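Local atomic coordinates of trehalose synthase regulatory protein (Candida albicans, PDB entry 5HUS), a protein that probably regulates fungal trehalose synthesis and carries a C-terminal domain of the trehalose-phosphatase family (HAD clan). Residues N9-W14 against L301-S306; G19-I24 against V243-Y248; A258-V263 against T273-L278. All blocks are in the same frame, centred on the assembly; numbering follows the deposited sequence.

Contact 1 of 3, residues N9-W14 against L301-S306; sequences NAFKDW and LCILNS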
ATOM      1  N   ASN A   9      -1.550  11.295  22.451  1.00 39.96           N
ATOM      2  CA  ASN A   9      -0.829  10.612  23.518  1.00 38.15           C
ATOM      3  C   ASN A   9      -0.347   9.236  23.086  1.00 40.15           C
ATOM      4  O   ASN A   9       0.797   8.867  23.349  1.00 32.58           O
ATOM      5  CB  ASN A   9      -1.698  10.489  24.771  1.00 45.31           C
ATOM      6  CG  ASN A   9      -1.828  11.799  25.518  1.00 39.76           C
ATOM      7  OD1 ASN A   9      -0.979  12.681  25.390  1.00 44.36           O
ATOM      8  ND2 ASN A   9      -2.888  11.934  26.303  1.00 45.60           N
ATOM      9  N   ALA A  10      -1.219   8.485  22.418  1.00 35.33           N
ATOM     10  CA  ALA A  10      -0.860   7.170  21.903  1.00 36.39           C
ATOM     11  C   ALA A  10       0.260   7.287  20.872  1.00 32.20           C
ATOM     12  O   ALA A  10       1.181   6.467  20.839  1.00 29.02           O
ATOM     13  CB  ALA A  10      -2.078   6.486  21.299  1.00 32.22           C
ATOM     14  N   PHE A  11       0.183   8.320  20.039  1.00 29.41           N
ATOM     15  CA  PHE A  11       1.218   8.575  19.046  1.00 35.13           C
ATOM     16  C   PHE A  11       2.540   8.958  19.704  1.00 28.99           C
ATOM     17  O   PHE A  11       3.589   8.435  19.340  1.00 24.65           O
ATOM     18  CB  PHE A  11       0.777   9.676  18.074  1.00 31.63           C
ATOM     19  CG  PHE A  11       1.846  10.082  17.098  1.00 29.30           C
ATOM     20  CD1 PHE A  11       2.250   9.215  16.092  1.00 33.40           C
ATOM     21  CD2 PHE A  11       2.451  11.323  17.188  1.00 30.57           C
ATOM     22  CE1 PHE A  11       3.235   9.580  15.194  1.00 29.53           C
ATOM     23  CE2 PHE A  11       3.435  11.696  16.290  1.00 29.96           C
ATOM     24  CZ  PHE A  11       3.827  10.823  15.293  1.00 27.94           C
ATOM     25  N   LYS A  12       2.482   9.872  20.671  1.00 30.94           N
ATOM     26  CA  LYS A  12       3.680  10.325  21.371  1.00 29.48           C
ATOM     27  C   LYS A  12       4.321   9.207  22.182  1.00 24.95           C
ATOM     28  O   LYS A  12       5.542   9.162  22.329  1.00 31.81           O
ATOM     29  CB  LYS A  12       3.358  11.508  22.287  1.00 33.70           C
ATOM     30  CG  LYS A  12       3.086  12.803  21.548  1.00 36.65           C
ATOM     31  CD  LYS A  12       4.239  13.157  20.626  1.00 45.28           C
ATOM     32  CE  LYS A  12       4.030  14.521  19.990  1.00 55.65           C
ATOM     33  NZ  LYS A  12       5.175  14.915  19.121  1.00 50.02           N
ATOM     34  N   ASP A  13       3.495   8.313  22.719  1.00 27.99           N
ATOM     35  CA  ASP A  13       4.004   7.126  23.398  1.00 27.56           C
ATOM     36  C   ASP A  13       4.773   6.247  22.419  1.00 29.27           C
ATOM     37  O   ASP A  13       5.847   5.737  22.730  1.00 28.43           O
ATOM     38  CB  ASP A  13       2.863   6.332  24.035  1.00 31.15           C
ATOM     39  CG  ASP A  13       2.356   6.968  25.315  1.00 43.54           C
ATOM     40  OD1 ASP A  13       3.084   7.811  25.882  1.00 36.85           O
ATOM     41  OD2 ASP A  13       1.237   6.622  25.752  1.00 39.95           O
ATOM     42  N   TRP A  14       4.210   6.078  21.228  1.00 26.99           N
ATOM     43  CA  TRP A  14       4.859   5.315  20.168  1.00 21.33           C
ATOM     44  C   TRP A  14       6.188   5.959  19.761  1.00 28.93           C
ATOM     45  O   TRP A  14       7.168   5.261  19.492  1.00 27.89           O
ATOM     46  CB  TRP A  14       3.913   5.196  18.961  1.00 21.96           C
ATOM     47  CG  TRP A  14       4.539   4.624  17.728  1.00 30.31           C
ATOM     48  CD1 TRP A  14       4.657   3.302  17.402  1.00 30.30           C
ATOM     49  CD2 TRP A  14       5.121   5.357  16.641  1.00 25.70           C
ATOM     50  NE1 TRP A  14       5.283   3.168  16.186  1.00 27.28           N
ATOM     51  CE2 TRP A  14       5.578   4.414  15.699  1.00 27.97           C
ATOM     52  CE3 TRP A  14       5.308   6.720  16.378  1.00 24.91           C
ATOM     53  CZ2 TRP A  14       6.208   4.788  14.514  1.00 22.37           C
ATOM     54  CZ3 TRP A  14       5.930   7.090  15.198  1.00 28.86           C
ATOM     55  CH2 TRP A  14       6.372   6.123  14.280  1.00 24.44           C
ATOM     56  N   LEU A 301      -3.693  13.053  10.214  1.00 25.01           N
ATOM     57  CA  LEU A 301      -2.483  13.810   9.909  1.00 26.32           C
ATOM     58  C   LEU A 301      -2.146  14.810  11.021  1.00 24.92           C
ATOM     59  O   LEU A 301      -0.976  15.061  11.308  1.00 24.90           O
ATOM     60  CB  LEU A 301      -2.623  14.525   8.561  1.00 23.23           C
ATOM     61  CG  LEU A 301      -2.826  13.600   7.356  1.00 25.28           C
ATOM     62  CD1 LEU A 301      -2.885  14.376   6.046  1.00 29.10           C
ATOM     63  CD2 LEU A 301      -1.733  12.542   7.304  1.00 21.68           C
ATOM     64  N   CYS A 302      -3.169  15.369  11.656  1.00 29.38           N
ATOM     65  CA  CYS A 302      -2.940  16.317  12.744  1.00 27.50           C
ATOM     66  C   CYS A 302      -2.266  15.639  13.935  1.00 28.00           C
ATOM     67  O   CYS A 302      -1.393  16.219  14.582  1.00 31.50           O
ATOM     68  CB  CYS A 302      -4.254  16.971  13.168  1.00 35.01           C
ATOM     69  SG  CYS A 302      -4.801  18.268  12.030  1.00 56.93           S
ATOM     70  N   ILE A 303      -2.658  14.401  14.206  1.00 27.21           N
ATOM     71  CA  ILE A 303      -2.022  13.626  15.263  1.00 28.31           C
ATOM     72  C   ILE A 303      -0.577  13.289  14.891  1.00 27.99           C
ATOM     73  O   ILE A 303       0.334  13.468  15.699  1.00 24.24           O
ATOM     74  CB  ILE A 303      -2.797  12.328  15.555  1.00 27.29           C
ATOM     75  CG1 ILE A 303      -4.149  12.655  16.195  1.00 32.31           C
ATOM     76  CG2 ILE A 303      -1.985  11.420  16.470  1.00 29.83           C
ATOM     77  CD1 ILE A 303      -5.099  11.474  16.270  1.00 29.56           C
ATOM     78  N   LEU A 304      -0.365  12.819  13.663  1.00 26.38           N
ATOM     79  CA  LEU A 304       0.978  12.458  13.214  1.00 27.18           C
ATOM     80  C   LEU A 304       1.921  13.657  13.142  1.00 31.47           C
ATOM     81  O   LEU A 304       3.139  13.499  13.191  1.00 28.68           O
ATOM     82  CB  LEU A 304       0.927  11.779  11.840  1.00 25.78           C
ATOM     83  CG  LEU A 304       0.167  10.462  11.723  1.00 24.69           C
ATOM     84  CD1 LEU A 304       0.227   9.988  10.271  1.00 21.81           C
ATOM     85  CD2 LEU A 304       0.735   9.412  12.661  1.00 31.70           C
ATOM     86  N   ASN A 305       1.363  14.856  13.016  1.00 27.06           N
ATOM     87  CA  ASN A 305       2.201  16.041  12.890  1.00 27.76           C
ATOM     88  C   ASN A 305       2.432  16.718  14.237  1.00 35.05           C
ATOM     89  O   ASN A 305       3.194  17.680  14.337  1.00 34.25           O
ATOM     90  CB  ASN A 305       1.581  17.037  11.906  1.00 25.53           C
ATOM     91  CG  ASN A 305       2.555  18.114  11.484  1.00 31.54           C
ATOM     92  OD1 ASN A 305       3.571  17.828  10.852  1.00 35.61           O
ATOM     93  ND2 ASN A 305       2.257  19.360  11.839  1.00 37.10           N
ATOM     94  N   SER A 306       1.775  16.208  15.272  1.00 26.11           N
ATOM     95  CA  SER A 306       1.887  16.805  16.605  1.00 34.06           C
ATOM     96  C   SER A 306       3.251  16.531  17.229  1.00 49.61           C
ATOM     97  O   SER A 306       3.634  17.170  18.213  1.00 48.43           O
ATOM     98  CB  SER A 306       0.782  16.285  17.522  1.00 29.03           C
ATOM     99  OG  SER A 306       0.994  14.927  17.863  1.00 36.96           O
TER
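Phe11 is the apolar centre of this contact, its ring lying against the last helical turn of the chain. CA of Leu304 stands over one ring face in a CH-pi contact, 4.0 Å from the Phe11 ring centroid and 17° off the normal. The Leu304 side chain crosses that of Phe11 at about a right angle, and its CD2 branch touches Phe11 CE1 at 3.6 Å. Nearer the backbone, Ile303 CG2 meets Phe11 CB at 3.6 Å as the two side chains slide past each other in opposite directions. Phe11 CG stands anti to the backbone N (chi1 175°), which sets it on the side of Ile303 and Leu304. Helices 8-15 and 297-304 pack here on one side of the HAD-type central sheet: Leu304 also rests on Leu25 and Leu247, and Trp14 on Ile23 and Leu247. The polar contacts gather at Ser306, the last residue. Its OG gives a 2.7 Å hydrogen bond to Ile303 O, in the carbonyl plane on a lone pair, and Ser306 N gives a second bond to the same oxygen at 3.1 Å. Lys12, its chain bent at chi2 (-55°) and extended beyond, reaches across with NZ 2.9 Å from Ser306 O in a weak hydrogen bond; if the terminal carboxylate is charged, it may add to this attraction.

Contact 2 of 3, residues G19-I24 against V243-Y248; sequences GKRLII and VAAVLY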
ATOM      1  N   GLY A  19      15.908   5.849  18.485  1.00 39.89           N
ATOM      2  CA  GLY A  19      16.199   5.329  17.161  1.00 32.60           C
ATOM      3  C   GLY A  19      15.264   5.891  16.105  1.00 31.88           C
ATOM      4  O   GLY A  19      14.477   6.801  16.380  1.00 39.90           O
ATOM      5  N   LYS A  20      15.348   5.346  14.895  1.00 31.58           N
ATOM      6  CA  LYS A  20      14.557   5.841  13.769  1.00 28.06           C
ATOM      7  C   LYS A  20      13.085   5.438  13.860  1.00 28.92           C
ATOM      8  O   LYS A  20      12.740   4.403  14.434  1.00 23.89           O
ATOM      9  CB  LYS A  20      15.142   5.338  12.446  1.00 26.82           C
ATOM     10  CG  LYS A  20      16.542   5.836  12.131  1.00 32.76           C
ATOM     11  CD  LYS A  20      17.121   5.050  10.957  1.00 46.01           C
ATOM     12  CE  LYS A  20      18.486   5.561  10.522  1.00 46.55           C
ATOM     13  NZ  LYS A  20      19.018   4.752   9.382  1.00 36.17           N
ATOM     14  N   ARG A  21      12.224   6.263  13.271  1.00 28.75           N
ATOM     15  CA  ARG A  21      10.792   5.991  13.218  1.00 22.34           C
ATOM     16  C   ARG A  21      10.349   5.896  11.765  1.00 25.64           C
ATOM     17  O   ARG A  21      10.614   6.802  10.978  1.00 26.24           O
ATOM     18  CB  ARG A  21       9.997   7.086  13.931  1.00 21.38           C
ATOM     19  CG  ARG A  21      10.549   7.470  15.304  1.00 29.33           C
ATOM     20  CD  ARG A  21       9.957   8.800  15.740  1.00 42.45           C
ATOM     21  NE  ARG A  21      10.639   9.384  16.892  1.00 59.31           N
ATOM     22  CZ  ARG A  21      10.457  10.637  17.297  1.00 54.54           C
ATOM     23  NH1 ARG A  21       9.623  11.430  16.638  1.00 58.26           N
ATOM     24  NH2 ARG A  21      11.111  11.100  18.355  1.00 72.35           N
ATOM     25  N   LEU A  22       9.679   4.798  11.420  1.00 20.85           N
ATOM     26  CA  LEU A  22       9.213   4.558  10.055  1.00 23.23           C
ATOM     27  C   LEU A  22       7.697   4.611  10.024  1.00 17.49           C
ATOM     28  O   LEU A  22       7.026   3.900  10.776  1.00 19.04           O
ATOM     29  CB  LEU A  22       9.704   3.202   9.535  1.00 20.53           C
ATOM     30  CG  LEU A  22       9.164   2.789   8.160  1.00 20.51           C
ATOM     31  CD1 LEU A  22       9.604   3.774   7.088  1.00 21.17           C
ATOM     32  CD2 LEU A  22       9.626   1.381   7.834  1.00 20.31           C
ATOM     33  N   ILE A  23       7.165   5.477   9.168  1.00 17.27           N
ATOM     34  CA  ILE A  23       5.727   5.671   9.070  1.00 16.21           C
ATOM     35  C   ILE A  23       5.282   5.402   7.648  1.00 23.13           C
ATOM     36  O   ILE A  23       5.806   5.995   6.710  1.00 20.06           O
ATOM     37  CB  ILE A  23       5.318   7.096   9.491  1.00 20.46           C
ATOM     38  CG1 ILE A  23       5.667   7.316  10.973  1.00 20.16           C
ATOM     39  CG2 ILE A  23       3.840   7.324   9.238  1.00 23.87           C
ATOM     40  CD1 ILE A  23       5.473   8.735  11.468  1.00 23.23           C
ATOM     41  N   ILE A  24       4.341   4.480   7.495  1.00 20.49           N
ATOM     42  CA  ILE A  24       3.841   4.112   6.175  1.00 16.63           C
ATOM     43  C   ILE A  24       2.356   4.420   6.112  1.00 18.28           C
ATOM     44  O   ILE A  24       1.568   3.892   6.901  1.00 18.62           O
ATOM     45  CB  ILE A  24       4.110   2.617   5.870  1.00 17.69           C
ATOM     46  CG1 ILE A  24       5.623   2.380   5.813  1.00 22.16           C
ATOM     47  CG2 ILE A  24       3.439   2.203   4.560  1.00 17.31           C
ATOM     48  CD1 ILE A  24       6.022   0.937   5.817  1.00 40.04           C
ATOM     49  N   VAL A 243      15.878   1.142  13.286  1.00 26.33           N
ATOM     50  CA  VAL A 243      14.480   1.548  13.399  1.00 25.39           C
ATOM     51  C   VAL A 243      13.880   0.980  14.682  1.00 25.07           C
ATOM     52  O   VAL A 243      13.844  -0.235  14.876  1.00 25.74           O
ATOM     53  CB  VAL A 243      13.646   1.096  12.175  1.00 24.20           C
ATOM     54  CG1 VAL A 243      12.157   1.329  12.422  1.00 22.17           C
ATOM     55  CG2 VAL A 243      14.103   1.836  10.924  1.00 26.58           C
ATOM     56  N   ALA A 244      13.417   1.869  15.556  1.00 22.88           N
ATOM     57  CA  ALA A 244      12.882   1.478  16.854  1.00 28.02           C
ATOM     58  C   ALA A 244      11.363   1.604  16.932  1.00 23.06           C
ATOM     59  O   ALA A 244      10.753   1.218  17.929  1.00 23.85           O
ATOM     60  CB  ALA A 244      13.531   2.314  17.957  1.00 31.20           C
ATOM     61  N   ALA A 245      10.750   2.152  15.885  1.00 27.44           N
ATOM     62  CA  ALA A 245       9.300   2.301  15.848  1.00 19.98           C
ATOM     63  C   ALA A 245       8.785   2.263  14.420  1.00 21.86           C
ATOM     64  O   ALA A 245       9.344   2.922  13.548  1.00 22.50           O
ATOM     65  CB  ALA A 245       8.878   3.601  16.520  1.00 21.31           C
ATOM     66  N   VAL A 246       7.725   1.487  14.196  1.00 20.15           N
ATOM     67  CA  VAL A 246       7.076   1.401  12.883  1.00 17.74           C
ATOM     68  C   VAL A 246       5.576   1.644  13.026  1.00 23.42           C
ATOM     69  O   VAL A 246       4.937   1.123  13.946  1.00 22.88           O
ATOM     70  CB  VAL A 246       7.307   0.034  12.209  1.00 22.28           C
ATOM     71  CG1 VAL A 246       6.669   0.006  10.820  1.00 20.81           C
ATOM     72  CG2 VAL A 246       8.790  -0.275  12.111  1.00 28.29           C
ATOM     73  N   LEU A 247       5.017   2.441  12.123  1.00 20.37           N
ATOM     74  CA  LEU A 247       3.590   2.723  12.136  1.00 17.57           C
ATOM     75  C   LEU A 247       3.017   2.523  10.739  1.00 18.65           C
ATOM     76  O   LEU A 247       3.629   2.919   9.751  1.00 20.49           O
ATOM     77  CB  LEU A 247       3.324   4.154  12.626  1.00 18.23           C
ATOM     78  CG  LEU A 247       1.878   4.632  12.819  1.00 20.06           C
ATOM     79  CD1 LEU A 247       1.837   5.703  13.903  1.00 20.26           C
ATOM     80  CD2 LEU A 247       1.253   5.183  11.538  1.00 25.43           C
ATOM     81  N   TYR A 248       1.847   1.902  10.661  1.00 21.09           N
ATOM     82  CA  TYR A 248       1.140   1.777   9.389  1.00 17.57           C
ATOM     83  C   TYR A 248      -0.272   2.282   9.558  1.00 16.88           C
ATOM     84  O   TYR A 248      -0.945   1.919  10.524  1.00 19.94           O
ATOM     85  CB  TYR A 248       1.131   0.322   8.899  1.00 15.97           C
ATOM     86  CG  TYR A 248       0.317   0.100   7.643  1.00 17.51           C
ATOM     87  CD1 TYR A 248      -1.048  -0.175   7.708  1.00 20.05           C
ATOM     88  CD2 TYR A 248       0.906   0.191   6.386  1.00 18.93           C
ATOM     89  CE1 TYR A 248      -1.801  -0.358   6.558  1.00 19.61           C
ATOM     90  CE2 TYR A 248       0.163   0.009   5.233  1.00 20.73           C
ATOM     91  CZ  TYR A 248      -1.187  -0.268   5.327  1.00 19.71           C
ATOM     92  OH  TYR A 248      -1.938  -0.470   4.192  1.00 23.73           O
TER
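Lys20 O is gripped by two successive amides of the facing strand: Ala244 N at 2.9 Å, in the carbonyl plane, and Ala245 N, a weak and more bent hydrogen bond to Lys20 O at 3.3 Å. This double hold marks a beta bulge, where the parallel register slips by one residue between Lys20 and Arg21. Just before it, Gly19 takes backbone angles (phi 146°, psi -172°) that a side chain would strain, and its CA rests 4.1 Å from Ala244 CB. Beyond the bulge the pairing is regular: Leu22 N bonds Ala245 O at 2.9 Å, Leu247 N bonds Leu22 O at 2.8 Å, and Ile24 N bonds Leu247 O. Each of these carbonyls also receives a CA-H...O contact: Arg21 CA on Ala245 O, Val246 CA on Leu22 O, Ile23 CA on Leu247 O. Strands 20-26 and 243-250 are thus neighbours in the largely parallel central sheet of the HAD-type fold.

Side chains pair in register on both faces. Ile23 and Leu247 lie side by side, pointing the same way, with CG2 of Ile23 4.1 Å from CD2 of Leu247; Trp14 packs on both. On the other face, which helix 200-213 covers, Ile24 CG2, anti to its backbone N and beside the carbonyl carbon, touches Tyr248 CD2 at 3.7 Å. Main-chain bonds therefore set the register, apolar branches pack on both faces, and the polar ends are bonded beyond the two strands, Tyr248 OH to Asp256 and Asn259, Lys20 NZ to His212 O.

Contact 3 of 3, residues A258-V263 against T273-L278; sequences ANYEYV and TLTVTL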
ATOM      1  N   ALA A 258      -3.813  -7.352   5.675  1.00 25.81           N
ATOM      2  CA  ALA A 258      -2.554  -8.084   5.607  1.00 23.66           C
ATOM      3  C   ALA A 258      -1.417  -7.211   6.120  1.00 25.18           C
ATOM      4  O   ALA A 258      -0.528  -7.692   6.820  1.00 21.56           O
ATOM      5  CB  ALA A 258      -2.271  -8.556   4.195  1.00 24.07           C
ATOM      6  N   ASN A 259      -1.448  -5.928   5.770  1.00 20.59           N
ATOM      7  CA  ASN A 259      -0.438  -4.997   6.263  1.00 20.17           C
ATOM      8  C   ASN A 259      -0.533  -4.774   7.773  1.00 19.32           C
ATOM      9  O   ASN A 259       0.493  -4.698   8.448  1.00 20.28           O
ATOM     10  CB  ASN A 259      -0.536  -3.662   5.519  1.00 19.19           C
ATOM     11  CG  ASN A 259      -0.160  -3.785   4.051  1.00 23.01           C
ATOM     12  OD1 ASN A 259       0.556  -4.706   3.661  1.00 25.77           O
ATOM     13  ND2 ASN A 259      -0.644  -2.857   3.228  1.00 20.20           N
ATOM     14  N   TYR A 260      -1.749  -4.660   8.310  1.00 20.21           N
ATOM     15  CA  TYR A 260      -1.906  -4.482   9.760  1.00 20.18           C
ATOM     16  C   TYR A 260      -1.322  -5.675  10.501  1.00 22.91           C
ATOM     17  O   TYR A 260      -0.564  -5.524  11.454  1.00 20.76           O
ATOM     18  CB  TYR A 260      -3.376  -4.315  10.168  1.00 17.67           C
ATOM     19  CG  TYR A 260      -4.046  -3.071   9.649  1.00 19.70           C
ATOM     20  CD1 TYR A 260      -3.405  -1.840   9.680  1.00 22.73           C
ATOM     21  CD2 TYR A 260      -5.325  -3.132   9.118  1.00 23.34           C
ATOM     22  CE1 TYR A 260      -4.034  -0.697   9.199  1.00 20.84           C
ATOM     23  CE2 TYR A 260      -5.953  -2.007   8.631  1.00 20.76           C
ATOM     24  CZ  TYR A 260      -5.307  -0.797   8.669  1.00 21.69           C
ATOM     25  OH  TYR A 260      -5.947   0.311   8.174  1.00 22.90           O
ATOM     26  N   GLU A 261      -1.696  -6.867  10.060  1.00 26.17           N
ATOM     27  CA  GLU A 261      -1.214  -8.083  10.704  1.00 26.97           C
ATOM     28  C   GLU A 261       0.309  -8.181  10.643  1.00 25.79           C
ATOM     29  O   GLU A 261       0.950  -8.584  11.618  1.00 26.01           O
ATOM     30  CB  GLU A 261      -1.867  -9.306  10.064  1.00 26.02           C
ATOM     31  CG  GLU A 261      -3.360  -9.404  10.338  1.00 27.69           C
ATOM     32  CD  GLU A 261      -4.017 -10.557   9.602  1.00 45.51           C
ATOM     33  OE1 GLU A 261      -3.289 -11.440   9.113  1.00 40.70           O
ATOM     34  OE2 GLU A 261      -5.263 -10.577   9.509  1.00 46.54           O
ATOM     35  N   TYR A 262       0.891  -7.793   9.510  1.00 22.96           N
ATOM     36  CA  TYR A 262       2.346  -7.824   9.365  1.00 21.14           C
ATOM     37  C   TYR A 262       3.040  -6.823  10.288  1.00 24.40           C
ATOM     38  O   TYR A 262       3.997  -7.170  10.984  1.00 26.00           O
ATOM     39  CB  TYR A 262       2.758  -7.559   7.908  1.00 20.87           C
ATOM     40  CG  TYR A 262       4.262  -7.477   7.719  1.00 23.93           C
ATOM     41  CD1 TYR A 262       5.097  -8.492   8.175  1.00 22.11           C
ATOM     42  CD2 TYR A 262       4.847  -6.386   7.091  1.00 23.17           C
ATOM     43  CE1 TYR A 262       6.473  -8.419   8.014  1.00 26.75           C
ATOM     44  CE2 TYR A 262       6.220  -6.304   6.919  1.00 23.76           C
ATOM     45  CZ  TYR A 262       7.030  -7.324   7.386  1.00 30.55           C
ATOM     46  OH  TYR A 262       8.396  -7.250   7.216  1.00 26.68           O
ATOM     47  N   VAL A 263       2.563  -5.580  10.295  1.00 22.13           N
ATOM     48  CA  VAL A 263       3.172  -4.561  11.136  1.00 20.10           C
ATOM     49  C   VAL A 263       2.968  -4.904  12.611  1.00 22.42           C
ATOM     50  O   VAL A 263       3.866  -4.692  13.420  1.00 23.91           O
ATOM     51  CB  VAL A 263       2.613  -3.158  10.815  1.00 20.42           C
ATOM     52  CG1 VAL A 263       3.115  -2.135  11.817  1.00 24.53           C
ATOM     53  CG2 VAL A 263       3.030  -2.770   9.403  1.00 22.19           C
ATOM     54  N   THR A 273       5.365  -0.706  17.707  1.00 24.32           N
ATOM     55  CA  THR A 273       4.595  -0.813  16.472  1.00 22.86           C
ATOM     56  C   THR A 273       3.212  -0.247  16.731  1.00 26.73           C
ATOM     57  O   THR A 273       2.714  -0.293  17.855  1.00 28.04           O
ATOM     58  CB  THR A 273       4.480  -2.274  15.951  1.00 30.67           C
ATOM     59  OG1 THR A 273       3.693  -3.059  16.859  1.00 33.11           O
ATOM     60  CG2 THR A 273       5.857  -2.909  15.792  1.00 26.13           C
ATOM     61  N   LEU A 274       2.597   0.315  15.701  1.00 20.95           N
ATOM     62  CA  LEU A 274       1.257   0.857  15.839  1.00 18.94           C
ATOM     63  C   LEU A 274       0.543   0.725  14.507  1.00 23.50           C
ATOM     64  O   LEU A 274       1.091   1.062  13.465  1.00 21.76           O
ATOM     65  CB  LEU A 274       1.301   2.322  16.296  1.00 21.42           C
ATOM     66  CG  LEU A 274      -0.000   3.053  16.663  1.00 25.99           C
ATOM     67  CD1 LEU A 274       0.312   4.226  17.586  1.00 24.01           C
ATOM     68  CD2 LEU A 274      -0.758   3.554  15.434  1.00 22.47           C
ATOM     69  N   THR A 275      -0.677   0.216  14.551  1.00 21.16           N
ATOM     70  CA  THR A 275      -1.517   0.157  13.370  1.00 21.53           C
ATOM     71  C   THR A 275      -2.787   0.957  13.634  1.00 25.72           C
ATOM     72  O   THR A 275      -3.379   0.857  14.711  1.00 22.78           O
ATOM     73  CB  THR A 275      -1.872  -1.288  12.995  1.00 23.83           C
ATOM     74  OG1 THR A 275      -2.371  -1.971  14.150  1.00 24.60           O
ATOM     75  CG2 THR A 275      -0.639  -2.022  12.480  1.00 24.05           C
ATOM     76  N   VAL A 276      -3.193   1.757  12.657  1.00 22.47           N
ATOM     77  CA  VAL A 276      -4.389   2.577  12.799  1.00 24.82           C
ATOM     78  C   VAL A 276      -5.161   2.600  11.487  1.00 25.27           C
ATOM     79  O   VAL A 276      -4.572   2.710  10.407  1.00 23.10           O
ATOM     80  CB  VAL A 276      -4.041   4.019  13.250  1.00 25.04           C
ATOM     81  CG1 VAL A 276      -2.972   4.628  12.351  1.00 27.60           C
ATOM     82  CG2 VAL A 276      -5.284   4.891  13.276  1.00 25.17           C
ATOM     83  N   THR A 277      -6.477   2.458  11.573  1.00 19.06           N
ATOM     84  CA  THR A 277      -7.302   2.473  10.379  1.00 17.92           C
ATOM     85  C   THR A 277      -8.244   3.665  10.368  1.00 19.38           C
ATOM     86  O   THR A 277      -8.700   4.116  11.418  1.00 23.09           O
ATOM     87  CB  THR A 277      -8.137   1.183  10.236  1.00 22.91           C
ATOM     88  OG1 THR A 277      -8.864   1.229   9.002  1.00 26.01           O
ATOM     89  CG2 THR A 277      -9.126   1.023  11.388  1.00 22.67           C
ATOM     90  N   LEU A 278      -8.499   4.174   9.170  1.00 20.04           N
ATOM     91  CA  LEU A 278      -9.556   5.150   8.949  1.00 24.70           C
ATOM     92  C   LEU A 278     -10.903   4.454   9.058  1.00 29.04           C
ATOM     93  O   LEU A 278     -11.115   3.409   8.447  1.00 35.65           O
ATOM     94  CB  LEU A 278      -9.397   5.812   7.580  1.00 27.55           C
ATOM     95  CG  LEU A 278      -8.239   6.804   7.469  1.00 29.04           C
ATOM     96  CD1 LEU A 278      -7.884   7.058   6.011  1.00 41.62           C
ATOM     97  CD2 LEU A 278      -8.614   8.102   8.154  1.00 28.14           C
TER
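Tyr260 and Val263 press one side of helix 254-265 onto Thr273, Thr275 and Thr277, packing the helix of a beta-alpha-beta unit (strand 243-250, helix 254-265, strand 272-278) against its second strand. The two short segments run nearly antiparallel, at 160°, with their axes 8.3 Å apart at closest.

Packing contacts centre on Thr275. Its CG2 lies 3.8 Å from CG1 of Val263, the two side chains sliding past each other in opposite directions, and its CB lies 3.7 Å from Tyr260 CD1. Thr275 CG2 also sits 3.6 Å from Tyr260 O. At the strand's start, both CB and CG2 of Thr273 approach Val263 O, each at 3.6 Å. Leu274 and Val276 point their CB atoms away from the helix and pack on Tyr292 of strand 292-294.

The polar ends of Thr275 and Tyr260 have their hydrogen-bond partners just outside the two segments. With chi1 at 50°, Thr275 OG1 lies between its own backbone N and carbonyl carbon; it is hydrogen-bonded to Asn264 OD1 of the same helix and to Thr291 N, while the CG2 methyl meets Val263. The Tyr260 hydroxyl bonds Gly251 O, in the connection between the first strand and the helix. The ring also nears the strand backbone, CE1 of Tyr260 lying 3.7 Å from Val276 O. At its far end, where the tyrosine side chain crosses that of Thr277 at about a right angle, Tyr260 OH lies 3.1 Å from Thr277 CB.

How the contacts relate
The three contacts cluster on one side of the chain's centre, about 13 Å (contacts 1 and 2), 15 Å (1 and 3) and 12 Å (2 and 3) apart, centre to centre. Contact 1 joins a helix near the N terminus to the C-terminal end, and contacts 2 and 3 follow in series within the loop it closes. Strands 20-26, 243-250 and 272-278 are successive in the central sheet, with contact 1 on one face and the helix of contact 3 on the other. Trp14 bridges contact 1 to both others, packing on Ala245 and Leu274, while Tyr248 N bonds Leu274 O between contacts 2 and 3. Residues remote in sequence thus build one HAD-type core.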